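Local structure of putative methyltransferase (Emericella variicolor, 7DMB) at residues A[198-203]-A[275-280]; A[211-216]-A[247-252]; A[227-232]-A[253-258]. The protein probably transfers methyl groups from S-adenosyl-L-methionine as a trans-acting methyltransferase of calbistrin biosynthesis, and is bound here to S-adenosyl-L-homocysteine. One frame throughout, in Å; residues are numbered along the deposited sequence.

Contact 1: residues A[198-203]-A[275-280]; sequences PGLRIL and AYDVVI
Arg-201 and Asp-277 carry the ionic part of this contact. The guanidinium grips the carboxylate side-on, NH2 reaching OD1 at 3.1 Å in a salt bridge and NE reaching OD2 at 3.3 Å. Both oxygens lie close to the guanidinium plane, but the two flat groups are turned 43° apart, so the nitrogens approach from out of the carboxylate plane. OD2 also takes the amide of Arg-201, N to OD2 2.8 Å, on its anti side, and so accepts two donors. A bend in the arginine chain at chi3 (-59°) lays the guanidinium against Ala-275, whose O lies over one of its faces without a hydrogen bond.

Among the backbone bonds, Arg-201 O is shared by the amides of Asp-277 and Val-278, where the chain turns a corner. Beyond that corner the strands pair in parallel: Leu-203 N donates to Val-278 O at 3.1 Å, and Ile-280 N to Leu-203 O at 2.8 Å.

Apolar side chains meet on both faces of the strand pair. On one, Leu-203 CD1 sits over the face of the Tyr-276 ring in a CH-pi contact, 4.0 Å from the ring centroid. On the other, Leu-200 CD2 meets Val-278 CG2, and Ile-202 CG2 lies beside Ile-280 CG1.

With Gln-303 also bonded to OD1, Asp-277 probably stays ionised, pinning two central strands of the methyltransferase sheet through side chain and backbone together.

Contact 2: residues A[211-216]-A[247-252]; sequences GTTARV and RRFEAY. With SAH (S-adenosyl-L-homocysteine), chain C.
The Phe-249 ring is sandwiched between Thr-213 and the arginine that precedes it. Thr-213 CG2 stands over one face, off-centre, in a CH-pi contact 4.1 Å from the ring centroid; on the opposite face lies CG of Arg-248. Ala-214 CB comes in at the edge, near the ring plane, 3.9 Å from CE1. The closest approach is Thr-213 CB to Phe-249 CZ, at 3.5 Å. With CG beside its backbone N (chi1 -53°), the phenylalanine aims its ring at helix 211-220 from just past the end of helix 242-248.

Arg-248 runs alongside, extended from CG to NE, and brings its guanidinium obliquely against the same helix: NH2 is 3.7 Å from Ala-214 CB. Its polar end is held outside these segments, NH2 by a salt bridge to Asp-178 and NH1 by Thr-209 O. Thr-213 turns OG1 to Glu-204.

No direct hydrogen bond crosses the contact. Instead a water links Ala-214 O and Tyr-252 OH, 2.7 Å from each, with the water donating to the carbonyl.

Gly-211 N donates to the SAH carboxylate oxygen OXT at 3.1 Å. A glycine-containing loop between strand 200-205 and helix 211-220 that meets the amino acid end of SAH is consistent with the Rossmann-like class I methyltransferase fold.

Contact 3: residues A[227-232]-A[253-258]; sequences QLYSSY and DNVEYR
Gln-227 and Asp-253 meet with their side chains at about a right angle. The glutamine amide donates through NE2 to Asp-253 OD2 at 3.0 Å, and the bond is nearly straight. The acceptor lies close to the amide plane, yet the donor stands well above the carboxylate plane, the two flat groups being turned 50° apart. The other end of the amide faces a water: OE1 takes a hydrogen bond from it at 2.7 Å. That water also donates to Tyr-229 O and accepts from Asn-254 ND2, so it ties both segments together, and it sits over the centre of one face of the Tyr-229 ring.

Tyr-229 itself comes edge-on to the other segment. Its CG lies between the backbone N and the carbonyl carbon (chi1 63°), which swings the ring so that OH reaches Asp-253 O at 2.6 Å, in the plane of that carbonyl. Asn-254 O lies at the same ring's edge.

The segments belong to a beta-alpha-beta unit in which the chain runs from strand 229-236 through helix 242-248 to strand 255-259, the outermost strand at this end of the sheet. Tyr-232 and Val-255 form a parallel bridge. Tyr-232 N donates to Asn-254 O at 3.0 Å and Glu-256 N to Tyr-232 O at 2.9 Å, while Val-255 CA brings its hydrogen to that same carbonyl oxygen.

Tyr-232 and Val-255 project from one face of the sheet, Tyr-232 CB being 4.4 Å from Val-255 CG2. The tyrosine places CG anti to its own amide nitrogen (chi1 -163°), and the ring leads away from Val-255 toward helix 211-220, touching Thr-213 and Val-216, with its hydroxyl bonded to Glu-204.

Contacts 1 and 3 are two strand pairings of one sheet, adjoining through strands 229-236 and 200-205, their centres 9 Å apart. Strands run in the order 255-259, 229-236, 200-205, 276-282, and the middle two are joined by Leu-200 O with Ser-230 N. Contact 2 lies on one side of this sheet, 11 Å from contact 3 and 16 Å from contact 1 between centres, with Phe-249 CB packed on the hydroxyl of Tyr-257. Along the chain, contact 1 closes a loop that encloses the other two, whose segments alternate. Together they join four of the sheet's parallel strands and two of the connecting helices, in a fold that binds SAH, with Gly-211 of contact 2 touching it directly.

Contact 1: residues A[198-203]-A[275-280]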
loop_
_atom_site.group_PDB
_atom_site.type_symbol
_atom_site.label_atom_id
_atom_site.label_comp_id
_atom_site.label_asym_id
_atom_site.label_seq_id
_atom_site.Cartn_x
_atom_site.Cartn_y
_atom_site.Cartn_z
ATOM N N PRO A 198 0.987 5.808 26.851
ATOM C CA PRO A 198 -0.469 5.563 26.813
ATOM C C PRO A 198 -1.279 6.778 26.400
ATOM O O PRO A 198 -2.504 6.648 26.215
ATOM C CB PRO A 198 -0.803 5.124 28.251
ATOM C CG PRO A 198 0.530 4.973 28.960
ATOM C CD PRO A 198 1.532 5.788 28.217
ATOM N N GLY A 199 -0.641 7.934 26.229
ATOM C CA GLY A 199 -1.302 9.116 25.711
ATOM C C GLY A 199 -0.882 9.442 24.289
ATOM O O GLY A 199 -0.885 10.611 23.877
ATOM N N LEU A 200 -0.533 8.402 23.533
ATOM C CA LEU A 200 0.049 8.570 22.207
ATOM C C LEU A 200 -0.772 9.537 21.358
ATOM O O LEU A 200 -2.001 9.447 21.295
ATOM C CB LEU A 200 0.149 7.201 21.517
ATOM C CG LEU A 200 1.326 6.966 20.563
ATOM C CD1 LEU A 200 2.661 6.981 21.304
ATOM C CD2 LEU A 200 1.133 5.662 19.762
ATOM N N ARG A 201 -0.085 10.490 20.737
ATOM C CA ARG A 201 -0.678 11.363 19.728
ATOM C C ARG A 201 -0.300 10.800 18.356
ATOM O O ARG A 201 0.880 10.772 17.994
ATOM C CB ARG A 201 -0.197 12.802 19.926
ATOM C CG ARG A 201 -0.540 13.351 21.328
ATOM C CD ARG A 201 0.220 14.631 21.670
ATOM N NE ARG A 201 1.673 14.444 21.623
ATOM C CZ ARG A 201 2.562 15.440 21.609
ATOM N NH1 ARG A 201 2.145 16.698 21.648
ATOM N NH2 ARG A 201 3.870 15.186 21.549
ATOM N N ILE A 202 -1.294 10.299 17.622
ATOM C CA ILE A 202 -1.082 9.598 16.355
ATOM C C ILE A 202 -1.766 10.382 15.245
ATOM O O ILE A 202 -2.889 10.871 15.421
ATOM C CB ILE A 202 -1.624 8.148 16.345
ATOM C CG1 ILE A 202 -0.995 7.287 17.419
ATOM C CG2 ILE A 202 -1.363 7.472 14.987
ATOM C CD1 ILE A 202 -1.985 6.912 18.496
ATOM N N LEU A 203 -1.091 10.489 14.099
ATOM C CA LEU A 203 -1.686 11.022 12.884
ATOM C C LEU A 203 -1.433 10.020 11.770
ATOM O O LEU A 203 -0.299 9.560 11.602
ATOM C CB LEU A 203 -1.100 12.388 12.521
ATOM C CG LEU A 203 -1.760 13.140 11.357
ATOM C CD1 LEU A 203 -1.921 14.624 11.690
ATOM C CD2 LEU A 203 -0.959 12.961 10.090
ATOM N N ALA A 275 3.664 18.105 17.089
ATOM C CA ALA A 275 2.610 17.773 18.034
ATOM C C ALA A 275 2.206 16.302 17.990
ATOM O O ALA A 275 1.146 15.942 18.520
ATOM C CB ALA A 275 1.393 18.663 17.777
ATOM N N TYR A 276 3.028 15.437 17.405
ATOM C CA TYR A 276 2.636 14.049 17.220
ATOM C C TYR A 276 3.805 13.129 17.518
ATOM O O TYR A 276 4.955 13.415 17.159
ATOM C CB TYR A 276 2.101 13.812 15.797
ATOM C CG TYR A 276 0.826 14.595 15.540
ATOM C CD1 TYR A 276 -0.412 14.115 15.975
ATOM C CD2 TYR A 276 0.862 15.826 14.897
ATOM C CE1 TYR A 276 -1.599 14.856 15.755
ATOM C CE2 TYR A 276 -0.301 16.561 14.676
ATOM C CZ TYR A 276 -1.524 16.075 15.113
ATOM O OH TYR A 276 -2.656 16.806 14.865
ATOM N N ASP A 277 3.491 12.015 18.170
ATOM C CA ASP A 277 4.495 11.036 18.549
ATOM C C ASP A 277 4.732 10.019 17.448
ATOM O O ASP A 277 5.864 9.568 17.255
ATOM C CB ASP A 277 4.059 10.336 19.833
ATOM C CG ASP A 277 3.687 11.321 20.905
ATOM O OD1 ASP A 277 4.554 12.175 21.209
ATOM O OD2 ASP A 277 2.532 11.281 21.401
ATOM N N VAL A 278 3.679 9.635 16.732
ATOM C CA VAL A 278 3.772 8.634 15.677
ATOM C C VAL A 278 2.952 9.127 14.494
ATOM O O VAL A 278 1.792 9.532 14.656
ATOM C CB VAL A 278 3.284 7.240 16.135
ATOM C CG1 VAL A 278 3.468 6.205 15.017
ATOM C CG2 VAL A 278 4.035 6.783 17.393
ATOM N N VAL A 279 3.554 9.111 13.311
ATOM C CA VAL A 279 2.832 9.332 12.060
ATOM C C VAL A 279 2.758 7.996 11.337
ATOM O O VAL A 279 3.784 7.323 11.169
ATOM C CB VAL A 279 3.507 10.406 11.183
ATOM C CG1 VAL A 279 2.946 10.383 9.768
ATOM C CG2 VAL A 279 3.332 11.790 11.801
ATOM N N ILE A 280 1.548 7.601 10.939
ATOM C CA ILE A 280 1.310 6.359 10.206
ATOM C C ILE A 280 1.061 6.693 8.737
ATOM O O ILE A 280 0.338 7.650 8.423
ATOM C CB ILE A 280 0.113 5.574 10.785
ATOM C CG1 ILE A 280 0.193 5.434 12.321
ATOM C CG2 ILE A 280 -0.043 4.214 10.095
ATOM C CD1 ILE A 280 1.118 4.370 12.769
#

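Contact 2: residues A[211-216]-A[247-252]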
loop_
_atom_site.group_PDB
_atom_site.type_symbol
_atom_site.label_atom_id
_atom_site.label_comp_id
_atom_site.label_asym_id
_atom_site.label_seq_id
_atom_site.Cartn_x
_atom_site.Cartn_y
_atom_site.Cartn_z
ATOM N N GLY A 211 -7.716 0.663 5.794
ATOM C CA GLY A 211 -7.204 -0.693 5.941
ATOM C C GLY A 211 -6.132 -0.801 7.006
ATOM O O GLY A 211 -6.125 -1.736 7.809
ATOM N N THR A 212 -5.212 0.162 7.031
ATOM C CA THR A 212 -4.190 0.162 8.067
ATOM C C THR A 212 -4.707 0.767 9.374
ATOM O O THR A 212 -4.339 0.301 10.459
ATOM C CB THR A 212 -2.951 0.899 7.558
ATOM O OG1 THR A 212 -2.453 0.218 6.401
ATOM C CG2 THR A 212 -1.873 0.929 8.630
ATOM N N THR A 213 -5.571 1.782 9.291
ATOM C CA THR A 213 -6.197 2.328 10.493
ATOM C C THR A 213 -6.803 1.231 11.361
ATOM O O THR A 213 -6.692 1.263 12.595
ATOM C CB THR A 213 -7.281 3.329 10.103
ATOM O OG1 THR A 213 -6.882 4.027 8.918
ATOM C CG2 THR A 213 -7.542 4.339 11.242
ATOM N N ALA A 214 -7.459 0.254 10.723
ATOM C CA ALA A 214 -8.145 -0.815 11.447
ATOM C C ALA A 214 -7.176 -1.684 12.234
ATOM O O ALA A 214 -7.456 -2.034 13.388
ATOM C CB ALA A 214 -8.941 -1.680 10.473
ATOM N N ARG A 215 -6.051 -2.077 11.617
ATOM C CA ARG A 215 -5.057 -2.844 12.360
ATOM C C ARG A 215 -4.472 -2.029 13.516
ATOM O O ARG A 215 -4.246 -2.564 14.607
ATOM C CB ARG A 215 -3.927 -3.322 11.450
ATOM C CG ARG A 215 -4.226 -3.716 9.994
ATOM C CD ARG A 215 -5.477 -4.530 9.765
ATOM N NE ARG A 215 -5.693 -5.542 10.783
ATOM C CZ ARG A 215 -6.886 -6.053 11.061
ATOM N NH1 ARG A 215 -7.956 -5.629 10.370
ATOM N NH2 ARG A 215 -6.999 -6.966 12.030
ATOM N N VAL A 216 -4.217 -0.737 13.288
ATOM C CA VAL A 216 -3.525 0.093 14.272
ATOM C C VAL A 216 -4.392 0.272 15.514
ATOM O O VAL A 216 -3.891 0.227 16.642
ATOM C CB VAL A 216 -3.125 1.441 13.630
ATOM C CG1 VAL A 216 -2.758 2.505 14.694
ATOM C CG2 VAL A 216 -1.946 1.245 12.639
ATOM N N ARG A 247 -18.007 5.648 10.077
ATOM C CA ARG A 247 -18.769 4.426 10.327
ATOM C C ARG A 247 -17.847 3.289 10.750
ATOM O O ARG A 247 -18.062 2.652 11.791
ATOM C CB ARG A 247 -19.559 4.005 9.076
ATOM C CG ARG A 247 -20.783 4.830 8.719
ATOM C CD ARG A 247 -21.241 4.504 7.270
ATOM N NE ARG A 247 -21.151 5.635 6.322
ATOM C CZ ARG A 247 -20.762 5.520 5.050
ATOM N NH1 ARG A 247 -20.411 4.331 4.560
ATOM N NH2 ARG A 247 -20.718 6.587 4.251
ATOM N N ARG A 248 -16.818 3.008 9.932
ATOM C CA ARG A 248 -15.916 1.889 10.204
ATOM C C ARG A 248 -15.291 1.980 11.595
ATOM O O ARG A 248 -15.110 0.956 12.266
ATOM C CB ARG A 248 -14.823 1.823 9.138
ATOM C CG ARG A 248 -13.748 0.789 9.429
ATOM C CD ARG A 248 -12.867 0.572 8.226
ATOM N NE ARG A 248 -12.184 -0.716 8.261
ATOM C CZ ARG A 248 -11.427 -1.171 7.270
ATOM N NH1 ARG A 248 -11.251 -0.432 6.188
ATOM N NH2 ARG A 248 -10.850 -2.358 7.364
ATOM N N PHE A 249 -14.971 3.194 12.057
ATOM C CA PHE A 249 -14.303 3.387 13.342
ATOM C C PHE A 249 -15.191 4.097 14.351
ATOM O O PHE A 249 -14.702 4.815 15.230
ATOM C CB PHE A 249 -12.989 4.125 13.144
ATOM C CG PHE A 249 -12.117 3.469 12.113
ATOM C CD1 PHE A 249 -11.685 2.165 12.301
ATOM C CD2 PHE A 249 -11.797 4.121 10.927
ATOM C CE1 PHE A 249 -10.906 1.530 11.357
ATOM C CE2 PHE A 249 -11.015 3.493 9.970
ATOM C CZ PHE A 249 -10.565 2.196 10.187
ATOM N N GLU A 250 -16.501 3.865 14.254
ATOM C CA GLU A 250 -17.436 4.415 15.225
ATOM C C GLU A 250 -17.159 3.887 16.634
ATOM O O GLU A 250 -17.389 4.596 17.615
ATOM C CB GLU A 250 -18.858 4.085 14.773
ATOM C CG GLU A 250 -19.951 4.608 15.659
ATOM C CD GLU A 250 -20.266 3.645 16.770
ATOM O OE1 GLU A 250 -20.100 2.424 16.542
ATOM O OE2 GLU A 250 -20.641 4.116 17.869
ATOM N N ALA A 251 -16.637 2.662 16.756
ATOM C CA ALA A 251 -16.403 2.081 18.076
ATOM C C ALA A 251 -15.290 2.771 18.862
ATOM O O ALA A 251 -15.242 2.607 20.084
ATOM C CB ALA A 251 -16.078 0.593 17.954
ATOM N N TYR A 252 -14.401 3.530 18.205
ATOM C CA TYR A 252 -13.222 4.101 18.853
ATOM C C TYR A 252 -13.420 5.567 19.225
ATOM O O TYR A 252 -13.982 6.349 18.454
ATOM C CB TYR A 252 -11.994 3.958 17.955
ATOM C CG TYR A 252 -11.714 2.519 17.610
ATOM C CD1 TYR A 252 -11.128 1.672 18.536
ATOM C CD2 TYR A 252 -12.057 2.000 16.369
ATOM C CE1 TYR A 252 -10.877 0.346 18.235
ATOM C CE2 TYR A 252 -11.800 0.674 16.049
ATOM C CZ TYR A 252 -11.212 -0.148 16.990
ATOM O OH TYR A 252 -10.966 -1.469 16.707
HETATM N N SAH C . -4.138 3.901 3.234
HETATM C CA SAH C . -4.980 3.487 2.078
HETATM C CB SAH C . -4.197 2.626 1.080
HETATM C CG SAH C . -3.347 3.445 0.131
HETATM S SD SAH C . -4.301 4.402 -1.087
HETATM C C SAH C . -6.195 2.711 2.590
HETATM O O SAH C . -7.288 2.967 2.042
HETATM O OXT SAH C . -6.008 1.906 3.533
HETATM C "C5'" SAH C . -3.477 6.011 -0.984
HETATM C "C4'" SAH C . -4.278 7.011 -0.178
HETATM O "O4'" SAH C . -3.477 8.202 0.020
HETATM C "C3'" SAH C . -5.571 7.463 -0.859
HETATM O "O3'" SAH C . -6.639 7.412 0.077
HETATM C "C2'" SAH C . -5.241 8.884 -1.330
HETATM O "O2'" SAH C . -6.344 9.763 -1.385
HETATM C "C1'" SAH C . -4.243 9.343 -0.276
HETATM N N9 SAH C . -3.338 10.379 -0.764
HETATM C C8 SAH C . -2.866 10.488 -2.047
HETATM N N7 SAH C . -2.058 11.502 -2.223
HETATM C C5 SAH C . -2.001 12.113 -0.980
HETATM C C6 SAH C . -1.309 13.249 -0.519
HETATM N N6 SAH C . -0.527 13.998 -1.291
HETATM N N1 SAH C . -1.466 13.590 0.784
HETATM C C2 SAH C . -2.259 12.831 1.552
HETATM N N3 SAH C . -2.952 11.743 1.228
HETATM C C4 SAH C . -2.785 11.428 -0.068
HETATM O O HOH W 1 -10.075 -1.935 14.201
#

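Contact 3: residues A[227-232]-A[253-258]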
loop_
_atom_site.group_PDB
_atom_site.type_symbol
_atom_site.label_atom_id
_atom_site.label_comp_id
_atom_site.label_asym_id
_atom_site.label_seq_id
_atom_site.Cartn_x
_atom_site.Cartn_y
_atom_site.Cartn_z
ATOM N N GLN A 227 -7.467 2.294 26.274
ATOM C CA GLN A 227 -7.162 3.003 25.031
ATOM C C GLN A 227 -5.779 3.620 25.166
ATOM O O GLN A 227 -5.582 4.539 25.969
ATOM C CB GLN A 227 -8.226 4.058 24.729
ATOM C CG GLN A 227 -9.628 3.425 24.644
ATOM C CD GLN A 227 -10.711 4.421 24.288
ATOM O OE1 GLN A 227 -10.420 5.552 23.896
ATOM N NE2 GLN A 227 -11.967 4.004 24.412
ATOM N N LEU A 228 -4.817 3.098 24.398
ATOM C CA LEU A 228 -3.413 3.457 24.593
ATOM C C LEU A 228 -3.002 4.671 23.768
ATOM O O LEU A 228 -1.855 4.771 23.325
ATOM C CB LEU A 228 -2.500 2.274 24.266
ATOM C CG LEU A 228 -2.775 0.968 25.003
ATOM C CD1 LEU A 228 -1.747 -0.107 24.637
ATOM C CD2 LEU A 228 -2.803 1.221 26.510
ATOM N N TYR A 229 -3.924 5.603 23.575
ATOM C CA TYR A 229 -3.657 6.811 22.821
ATOM C C TYR A 229 -4.541 7.907 23.383
ATOM O O TYR A 229 -5.597 7.630 23.952
ATOM C CB TYR A 229 -3.935 6.621 21.320
ATOM C CG TYR A 229 -5.383 6.305 20.973
ATOM C CD1 TYR A 229 -6.200 7.260 20.375
ATOM C CD2 TYR A 229 -5.930 5.055 21.250
ATOM C CE1 TYR A 229 -7.519 6.979 20.071
ATOM C CE2 TYR A 229 -7.239 4.761 20.929
ATOM C CZ TYR A 229 -8.027 5.728 20.342
ATOM O OH TYR A 229 -9.329 5.431 20.042
ATOM N N SER A 230 -4.096 9.151 23.228
ATOM C CA SER A 230 -4.922 10.291 23.596
ATOM C C SER A 230 -5.742 10.799 22.422
ATOM O O SER A 230 -6.845 11.321 22.617
ATOM C CB SER A 230 -4.045 11.427 24.162
ATOM O OG SER A 230 -3.078 11.874 23.215
ATOM N N SER A 231 -5.244 10.612 21.204
ATOM C CA SER A 231 -5.792 11.294 20.046
ATOM C C SER A 231 -5.329 10.543 18.803
ATOM O O SER A 231 -4.127 10.304 18.636
ATOM C CB SER A 231 -5.308 12.754 20.034
ATOM O OG SER A 231 -5.796 13.485 18.935
ATOM N N TYR A 232 -6.273 10.167 17.943
ATOM C CA TYR A 232 -5.957 9.622 16.622
ATOM C C TYR A 232 -6.473 10.596 15.572
ATOM O O TYR A 232 -7.687 10.777 15.438
ATOM C CB TYR A 232 -6.571 8.231 16.430
ATOM C CG TYR A 232 -5.979 7.439 15.277
ATOM C CD1 TYR A 232 -5.182 6.328 15.517
ATOM C CD2 TYR A 232 -6.211 7.811 13.950
ATOM C CE1 TYR A 232 -4.626 5.607 14.482
ATOM C CE2 TYR A 232 -5.645 7.090 12.896
ATOM C CZ TYR A 232 -4.861 5.983 13.170
ATOM O OH TYR A 232 -4.294 5.245 12.149
ATOM N N ASP A 253 -12.942 5.931 20.415
ATOM C CA ASP A 253 -13.040 7.290 20.928
ATOM C C ASP A 253 -11.838 8.121 20.499
ATOM O O ASP A 253 -10.772 7.590 20.163
ATOM C CB ASP A 253 -13.120 7.303 22.453
ATOM C CG ASP A 253 -14.283 6.485 22.996
ATOM O OD1 ASP A 253 -15.301 6.330 22.289
ATOM O OD2 ASP A 253 -14.174 6.003 24.146
ATOM N N ASN A 254 -12.031 9.444 20.523
ATOM C CA ASN A 254 -10.949 10.411 20.355
ATOM C C ASN A 254 -10.292 10.307 18.977
ATOM O O ASN A 254 -9.072 10.424 18.842
ATOM C CB ASN A 254 -9.902 10.262 21.463
ATOM C CG ASN A 254 -10.471 10.544 22.850
ATOM O OD1 ASN A 254 -11.217 11.494 23.036
ATOM N ND2 ASN A 254 -10.115 9.716 23.821
ATOM N N VAL A 255 -11.101 10.103 17.945
ATOM C CA VAL A 255 -10.634 10.124 16.563
ATOM C C VAL A 255 -11.103 11.423 15.915
ATOM O O VAL A 255 -12.262 11.820 16.080
ATOM C CB VAL A 255 -11.135 8.889 15.789
ATOM C CG1 VAL A 255 -10.456 8.775 14.426
ATOM C CG2 VAL A 255 -10.902 7.619 16.613
ATOM N N GLU A 256 -10.201 12.101 15.204
ATOM C CA GLU A 256 -10.570 13.238 14.369
ATOM C C GLU A 256 -10.350 12.897 12.901
ATOM O O GLU A 256 -9.543 12.025 12.555
ATOM C CB GLU A 256 -9.773 14.496 14.732
ATOM C CG GLU A 256 -9.964 14.931 16.176
ATOM C CD GLU A 256 -9.090 16.115 16.542
ATOM O OE1 GLU A 256 -9.146 17.143 15.827
ATOM O OE2 GLU A 256 -8.336 16.004 17.539
ATOM N N TYR A 257 -11.066 13.612 12.038
ATOM C CA TYR A 257 -11.090 13.332 10.602
ATOM C C TYR A 257 -10.871 14.660 9.874
ATOM O O TYR A 257 -11.780 15.490 9.795
ATOM C CB TYR A 257 -12.408 12.664 10.212
ATOM C CG TYR A 257 -12.673 11.351 10.946
ATOM C CD1 TYR A 257 -12.490 10.142 10.307
ATOM C CD2 TYR A 257 -13.103 11.328 12.279
ATOM C CE1 TYR A 257 -12.723 8.945 10.951
ATOM C CE2 TYR A 257 -13.333 10.131 12.938
ATOM C CZ TYR A 257 -13.144 8.938 12.261
ATOM O OH TYR A 257 -13.367 7.719 12.869
ATOM N N ARG A 258 -9.663 14.866 9.355
ATOM C CA ARG A 258 -9.230 16.162 8.856
ATOM C C ARG A 258 -8.449 15.967 7.561
ATOM O O ARG A 258 -7.653 15.030 7.449
ATOM C CB ARG A 258 -8.361 16.888 9.901
ATOM C CG ARG A 258 -9.008 17.076 11.307
ATOM C CD ARG A 258 -8.042 17.780 12.310
ATOM N NE ARG A 258 -7.543 19.048 11.784
ATOM C CZ ARG A 258 -6.449 19.674 12.200
ATOM N NH1 ARG A 258 -5.700 19.160 13.163
ATOM N NH2 ARG A 258 -6.092 20.820 11.632
HETATM O O HOH W 2 -8.404 7.350 23.686
#